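Local coordinates for malate dehydrogenase (Porphyromonas gingivalis, PDB 3FI9), which probably catalyses the NAD-dependent interconversion of malate and oxaloacetate, at residues I248-G253 / T279-D284; Q185-A190 / A301-S306; I104-G109 / G133-I138. All blocks are in the same frame, centred on the assembly; numbering follows the deposited sequence.

Interaction 1 of 3, residues I248-G253 / T279-D284; sequences IRAAMG and TTITKD
Ile-281 meets Ala-250 and Ala-251 through one methyl branch, CG2. Ala-250 CB lies 3.8 Å from Ile-281 CG2, and Ala-251 CB lies 3.9 Å from the same atom. The methyl also reaches the helix backbone, with Ile-281 CG2 3.6 Å from Ala-251 N. With CG1 anti to the carbonyl carbon (chi1 -59°), CG2 is left anti to the backbone N, and this branch faces the helix. The Ile-281 side chain also touches Val-286 of the neighbouring strand 285-288. Farther along, the CB of Lys-283 packs on the CA of Gly-253, while the rest of the lysine chain leads away from the helix.

The contact joins the C-terminal end of helix 238-251 to strand 279-282, which pairs with strand 285-288 in a two-stranded antiparallel sheet. Both belong to the alpha/beta C-terminal region of the LDH/MDH fold. The helix ends in a Schellman motif. Gly-253 leaves the helical angles with a positive phi, and its N bonds back to Ala-250 O. At these backbone angles there is no room for a CB beside the carbonyl O of Met-252, which suits glycine.

No direct hydrogen bond crosses between the segments. Backbone CA-H...O contacts run both ways instead. Ala-251 CA approaches Thr-282 O at 3.5 Å, with an angle of 162° at the hydrogen. Lys-283 CA approaches Ala-251 O at 3.6 Å, and the angle there is 170°. A water gives a further bridge: it donates to Ala-251 O at 2.7 Å and, more weakly, to Lys-283 O.

The strand end is shaped by an ST turn. Thr-282 OG1 accepts from Asp-284 N at 3.0 Å, within the turn that leads to strand 285-288.

Interaction 2 of 3, residues Q185-A190 / A301-S306; sequences QMAVFA and AALKES
The ring of Phe-189 meets Leu-303 at its edge. Leu-303 CB lies in the ring plane, 3.9 Å from Phe-189 CZ and slightly farther from CE1. Leu-303 CD2 also approaches Phe-189 CZ, at 4.1 Å. The two side chains cross at about a right angle. The ring also makes an edge-to-face contact with Tyr-179, and Leu-294 and Glu-299 touch the same side chain.

Ala-187 points at the helix between these groups and the polar end of the contact. Its CB is 4.0 Å from Leu-303 CA and 4.4 Å from Ala-302 CB. The small methyl lets strand and helix backbones come close, with the CA atoms of Ala-187 and Leu-303 5.5 Å apart. Strand 186-188 pairs antiparallel with strand 178-180, forming a two-stranded hairpin in the alpha/beta C-terminal domain. The long helix 297-319 packs against this hairpin, which carries the predicted proton acceptor His-182 between its strands.

The direct polar link is a hydrogen bond from Ser-306 OG to Gln-185 O, 2.6 Å long. The donor sits nearly along the C=O axis, at a C=O...donor angle of 161°. Ser-306 OG is anti to its own backbone N (chi1 179°), which carries the hydroxyl out to the carbonyl. The same hydroxyl is hydrogen-bonded to the backbone N of Gly-181, next to His-182. It therefore ties both ends of the connection between the strands, which holds His-182, to the helix. A water adds a longer link, donating to Met-186 O at 3.3 Å and weakly to Ala-302 O.

Interaction 3 of 3, residues I104-G109 / G133-I138; sequences IAAQLG and GLVTLI
Thr-136, Ala-105 and Val-135 have the most surface buried in this contact between helices 94-115 and 129-140. The two segments run in the same general direction, their axes 7.4 Å apart at closest approach and crossing at -28°. Such closeness rests on small residues along 104-109.

Val-135 places CG1 anti to its backbone N (chi1 167°). This methyl packs on the backbone of the other helix, with Val-135 CG1 3.3 Å from Ala-106 N. Val-135 CG1 also lies 3.8 Å from both Ala-105 CB and Ala-106 CB. Thr-136 OG1 lies 3.6 Å from Ala-105 CB and 3.3 Å from Ala-105 O. The hydroxyl is hydrogen-bonded to Thr-132 O in its own helix. One turn after Ala-105, Gly-109 CA is 3.9 Å from Thr-136 O; there is little room for a side chain at this point.

Leu-108 and Thr-136 both touch Ile-124 of strand 121-124, so the pair packs on the Rossmann-type sheet of the NAD-binding domain. The chemistry implies a buried interface held mainly by close apolar packing, with the threonine hydroxyl chiefly satisfied within its own helix.

Interaction 3 lies in the NAD-binding domain, and interactions 1 and 2 lie in the alpha/beta C-terminal domain. No two of them touch. The centres of interactions 1 and 3 are 20 Å apart, and that of interaction 2 is 25 Å from each. The 248-253 and 279-284 segments both fall in the sequence between those of interaction 2. Interaction 2 is the one next to the predicted proton acceptor: the Gln-185 side chain is about 6 Å from that of His-182. Interactions 1 and 3 are nearer predicted NAD-binding residues. The Ala-105 side chain is about 4 Å from that of Phe-126, and the Ile-281 side chain about 10 Å from that of Ile-125.

Interaction 1 of 3, residues I248-G253 / T279-D284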
# COMPACT_ATOMS: atom_id res chain seq x y z
N ILE A 248 9.88 11.64 1.46
CA ILE A 248 9.21 12.92 1.14
C ILE A 248 8.41 13.45 2.38
O ILE A 248 8.34 14.65 2.65
CB ILE A 248 8.31 12.83 -0.13
CG1 ILE A 248 8.20 14.23 -0.77
CG2 ILE A 248 6.89 12.20 0.17
CD1 ILE A 248 9.52 14.74 -1.37
N ARG A 249 7.86 12.54 3.16
CA ARG A 249 7.28 12.99 4.44
C ARG A 249 8.28 13.78 5.31
O ARG A 249 7.92 14.82 5.88
CB ARG A 249 6.70 11.84 5.23
CG ARG A 249 6.25 12.29 6.63
CD ARG A 249 5.42 11.22 7.28
NE ARG A 249 6.23 10.07 7.66
CZ ARG A 249 5.71 8.97 8.21
NH1 ARG A 249 4.41 8.91 8.49
NH2 ARG A 249 6.49 7.95 8.54
N ALA A 250 9.52 13.31 5.42
CA ALA A 250 10.55 14.02 6.19
C ALA A 250 10.85 15.38 5.59
O ALA A 250 10.98 16.37 6.30
CB ALA A 250 11.85 13.16 6.23
N ALA A 251 10.97 15.43 4.27
CA ALA A 251 11.22 16.70 3.59
C ALA A 251 10.08 17.69 3.76
O ALA A 251 10.28 18.88 3.61
CB ALA A 251 11.47 16.49 2.11
N MET A 252 8.87 17.18 4.03
CA MET A 252 7.69 18.03 4.16
C MET A 252 7.50 18.48 5.62
O MET A 252 6.49 19.13 5.94
CB MET A 252 6.43 17.30 3.63
CG MET A 252 6.39 17.02 2.11
SD MET A 252 5.18 15.80 1.35
CE MET A 252 3.67 16.83 1.22
N GLY A 253 8.46 18.13 6.48
CA GLY A 253 8.47 18.55 7.89
C GLY A 253 7.84 17.56 8.85
O GLY A 253 7.62 17.86 10.03
N THR A 279 22.63 10.69 6.01
CA THR A 279 21.89 11.90 5.73
C THR A 279 20.80 12.11 6.75
O THR A 279 20.35 11.16 7.40
CB THR A 279 21.20 11.77 4.35
OG1 THR A 279 20.76 10.41 4.14
CG2 THR A 279 22.16 12.17 3.26
N THR A 280 20.38 13.36 6.91
CA THR A 280 19.12 13.65 7.56
C THR A 280 18.35 14.58 6.63
O THR A 280 18.88 15.52 6.09
CB THR A 280 19.22 14.18 9.04
OG1 THR A 280 18.80 15.56 9.14
CG2 THR A 280 20.61 14.02 9.60
N ILE A 281 17.10 14.23 6.42
CA ILE A 281 16.22 14.97 5.58
C ILE A 281 15.23 15.63 6.52
O ILE A 281 14.63 14.97 7.37
CB ILE A 281 15.48 14.00 4.68
CG1 ILE A 281 16.50 13.21 3.83
CG2 ILE A 281 14.45 14.72 3.86
CD1 ILE A 281 15.81 12.23 2.89
N THR A 282 15.12 16.95 6.45
CA THR A 282 14.15 17.66 7.28
C THR A 282 13.42 18.67 6.38
O THR A 282 13.61 18.68 5.16
CB THR A 282 14.84 18.42 8.42
OG1 THR A 282 15.55 19.51 7.86
CG2 THR A 282 15.86 17.52 9.14
N LYS A 283 12.59 19.53 6.97
CA LYS A 283 11.96 20.61 6.22
C LYS A 283 13.00 21.48 5.52
O LYS A 283 12.67 22.20 4.58
CB LYS A 283 11.13 21.48 7.16
CG LYS A 283 11.97 22.31 8.14
CD LYS A 283 11.09 22.88 9.27
CE LYS A 283 11.96 23.60 10.32
NZ LYS A 283 11.31 23.56 11.66
N ASP A 284 14.23 21.45 6.01
CA ASP A 284 15.28 22.24 5.38
C ASP A 284 16.05 21.49 4.31
O ASP A 284 17.08 21.96 3.85
CB ASP A 284 16.26 22.77 6.42
CG ASP A 284 15.59 23.73 7.38
OD1 ASP A 284 14.89 24.64 6.91
OD2 ASP A 284 15.73 23.53 8.60
O HOH W 1 12.30 20.13 2.24

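Interaction 2 of 3, residues Q185-A190 / A301-S306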
# COMPACT_ATOMS: atom_id res chain seq x y z
N GLN A 185 27.85 -2.34 -5.89
CA GLN A 185 28.73 -1.22 -5.53
C GLN A 185 28.45 -0.65 -4.14
O GLN A 185 28.93 0.45 -3.80
CB GLN A 185 28.59 -0.11 -6.55
CG GLN A 185 28.85 -0.60 -7.95
CD GLN A 185 30.25 -1.05 -8.07
OE1 GLN A 185 30.55 -1.95 -8.85
NE2 GLN A 185 31.14 -0.45 -7.30
N MET A 186 27.68 -1.36 -3.33
CA MET A 186 27.45 -0.83 -1.99
C MET A 186 28.72 -1.00 -1.17
O MET A 186 29.47 -1.95 -1.39
CB MET A 186 26.26 -1.49 -1.29
CG MET A 186 26.52 -2.91 -0.71
SD MET A 186 24.99 -3.77 -0.18
CE MET A 186 25.73 -5.14 0.67
N ALA A 187 28.90 -0.12 -0.19
CA ALA A 187 29.96 -0.26 0.83
C ALA A 187 29.30 -0.46 2.21
O ALA A 187 28.68 0.45 2.74
CB ALA A 187 30.85 1.00 0.84
N VAL A 188 29.44 -1.66 2.76
CA VAL A 188 28.89 -2.02 4.05
C VAL A 188 29.77 -1.48 5.18
O VAL A 188 30.98 -1.76 5.25
CB VAL A 188 28.76 -3.58 4.17
CG1 VAL A 188 27.99 -3.94 5.41
CG2 VAL A 188 28.08 -4.18 2.91
N PHE A 189 29.20 -0.62 6.02
CA PHE A 189 29.90 -0.10 7.20
C PHE A 189 29.46 -0.87 8.44
O PHE A 189 28.72 -0.35 9.28
CB PHE A 189 29.64 1.41 7.38
CG PHE A 189 30.55 2.25 6.56
CD1 PHE A 189 30.70 2.00 5.18
CD2 PHE A 189 31.24 3.31 7.14
CE1 PHE A 189 31.57 2.80 4.38
CE2 PHE A 189 32.10 4.14 6.34
CZ PHE A 189 32.25 3.88 4.96
N ALA A 190 29.92 -2.10 8.56
CA ALA A 190 29.50 -2.96 9.71
C ALA A 190 29.84 -2.36 11.08
O ALA A 190 29.21 -2.65 12.12
CB ALA A 190 30.09 -4.36 9.56
N ALA A 301 37.92 3.24 2.86
CA ALA A 301 38.60 2.79 1.62
C ALA A 301 37.65 2.01 0.72
O ALA A 301 37.74 2.06 -0.52
CB ALA A 301 39.86 1.97 1.96
N ALA A 302 36.75 1.25 1.33
CA ALA A 302 35.76 0.54 0.55
C ALA A 302 34.82 1.56 -0.11
O ALA A 302 34.44 1.40 -1.27
CB ALA A 302 34.95 -0.43 1.47
N LEU A 303 34.47 2.60 0.64
CA LEU A 303 33.65 3.72 0.15
C LEU A 303 34.34 4.43 -1.04
O LEU A 303 33.69 4.79 -2.02
CB LEU A 303 33.36 4.71 1.28
CG LEU A 303 32.40 5.87 0.95
CD1 LEU A 303 31.04 5.33 0.50
CD2 LEU A 303 32.19 6.84 2.11
N LYS A 304 35.65 4.61 -0.94
CA LYS A 304 36.43 5.21 -2.04
C LYS A 304 36.36 4.33 -3.29
O LYS A 304 36.21 4.83 -4.40
CB LYS A 304 37.88 5.43 -1.57
CG LYS A 304 38.82 6.01 -2.62
CD LYS A 304 38.23 7.28 -3.27
CE LYS A 304 39.29 8.00 -4.13
NZ LYS A 304 38.80 9.29 -4.72
N GLU A 305 36.46 3.01 -3.11
CA GLU A 305 36.28 2.06 -4.20
C GLU A 305 34.93 2.24 -4.91
O GLU A 305 34.85 2.28 -6.14
CB GLU A 305 36.29 0.64 -3.62
CG GLU A 305 37.62 0.04 -3.36
CD GLU A 305 38.11 -0.75 -4.57
OE1 GLU A 305 38.81 -0.14 -5.42
OE2 GLU A 305 37.82 -1.97 -4.66
N SER A 306 33.85 2.27 -4.13
CA SER A 306 32.51 2.53 -4.65
C SER A 306 32.49 3.92 -5.36
O SER A 306 31.99 4.06 -6.52
CB SER A 306 31.51 2.46 -3.48
OG SER A 306 30.19 2.73 -3.90
O HOH W 2 32.61 -1.32 -2.01

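Interaction 3 of 3, residues I104-G109 / G133-I138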
# COMPACT_ATOMS: atom_id res chain seq x y z
N ILE A 104 15.74 10.94 -19.58
CA ILE A 104 14.45 11.23 -18.93
C ILE A 104 14.72 12.06 -17.68
O ILE A 104 13.95 12.95 -17.35
CB ILE A 104 13.65 9.99 -18.53
CG1 ILE A 104 13.46 9.09 -19.73
CG2 ILE A 104 12.24 10.41 -18.09
CD1 ILE A 104 13.16 7.61 -19.32
N ALA A 105 15.84 11.79 -17.01
CA ALA A 105 16.20 12.57 -15.83
C ALA A 105 16.49 14.02 -16.24
O ALA A 105 16.11 14.94 -15.54
CB ALA A 105 17.43 11.98 -15.13
N ALA A 106 17.16 14.25 -17.37
CA ALA A 106 17.41 15.68 -17.80
C ALA A 106 16.12 16.43 -18.10
O ALA A 106 15.92 17.62 -17.71
CB ALA A 106 18.32 15.74 -19.02
N GLN A 107 15.25 15.75 -18.82
CA GLN A 107 13.93 16.29 -19.14
C GLN A 107 13.13 16.58 -17.90
O GLN A 107 12.42 17.57 -17.86
CB GLN A 107 13.15 15.36 -20.08
CG GLN A 107 11.85 16.00 -20.59
CD GLN A 107 12.13 17.24 -21.46
OE1 GLN A 107 12.91 17.17 -22.41
NE2 GLN A 107 11.50 18.38 -21.13
N LEU A 108 13.23 15.74 -16.85
CA LEU A 108 12.51 16.06 -15.62
C LEU A 108 13.07 17.32 -14.97
O LEU A 108 12.32 18.18 -14.54
CB LEU A 108 12.57 14.90 -14.61
CG LEU A 108 12.02 15.13 -13.19
CD1 LEU A 108 10.56 15.57 -13.24
CD2 LEU A 108 12.16 13.78 -12.47
N GLY A 109 14.40 17.43 -14.92
CA GLY A 109 15.00 18.69 -14.48
C GLY A 109 14.53 19.92 -15.28
O GLY A 109 14.14 20.94 -14.70
N GLY A 133 19.66 10.92 -10.31
CA GLY A 133 19.57 11.95 -9.33
C GLY A 133 20.50 13.12 -9.63
O GLY A 133 20.10 14.29 -9.43
N LEU A 134 21.72 12.85 -10.09
CA LEU A 134 22.67 13.99 -10.32
C LEU A 134 22.24 14.83 -11.55
O LEU A 134 22.30 16.06 -11.55
CB LEU A 134 24.10 13.45 -10.52
CG LEU A 134 25.22 14.40 -10.93
CD1 LEU A 134 25.42 15.44 -9.86
CD2 LEU A 134 26.55 13.61 -11.13
N VAL A 135 21.78 14.14 -12.58
CA VAL A 135 21.32 14.82 -13.79
C VAL A 135 20.09 15.65 -13.47
O VAL A 135 19.97 16.81 -13.88
CB VAL A 135 20.94 13.81 -14.88
CG1 VAL A 135 20.17 14.50 -16.00
CG2 VAL A 135 22.20 13.10 -15.43
N THR A 136 19.16 15.07 -12.72
CA THR A 136 18.00 15.89 -12.34
C THR A 136 18.39 17.13 -11.57
O THR A 136 17.86 18.21 -11.86
CB THR A 136 16.93 15.09 -11.55
OG1 THR A 136 16.37 14.10 -12.39
CG2 THR A 136 15.79 16.00 -11.09
N LEU A 137 19.25 17.00 -10.55
CA LEU A 137 19.74 18.15 -9.80
C LEU A 137 20.31 19.23 -10.72
O LEU A 137 19.96 20.42 -10.62
CB LEU A 137 20.83 17.70 -8.79
CG LEU A 137 21.46 18.76 -7.91
CD1 LEU A 137 20.40 19.65 -7.23
CD2 LEU A 137 22.51 18.17 -6.90
N ILE A 138 21.20 18.82 -11.62
CA ILE A 138 21.88 19.76 -12.50
C ILE A 138 20.92 20.53 -13.43
O ILE A 138 20.92 21.78 -13.44
CB ILE A 138 22.95 19.04 -13.31
CG1 ILE A 138 24.08 18.61 -12.37
CG2 ILE A 138 23.47 19.97 -14.41
CD1 ILE A 138 25.07 17.65 -13.04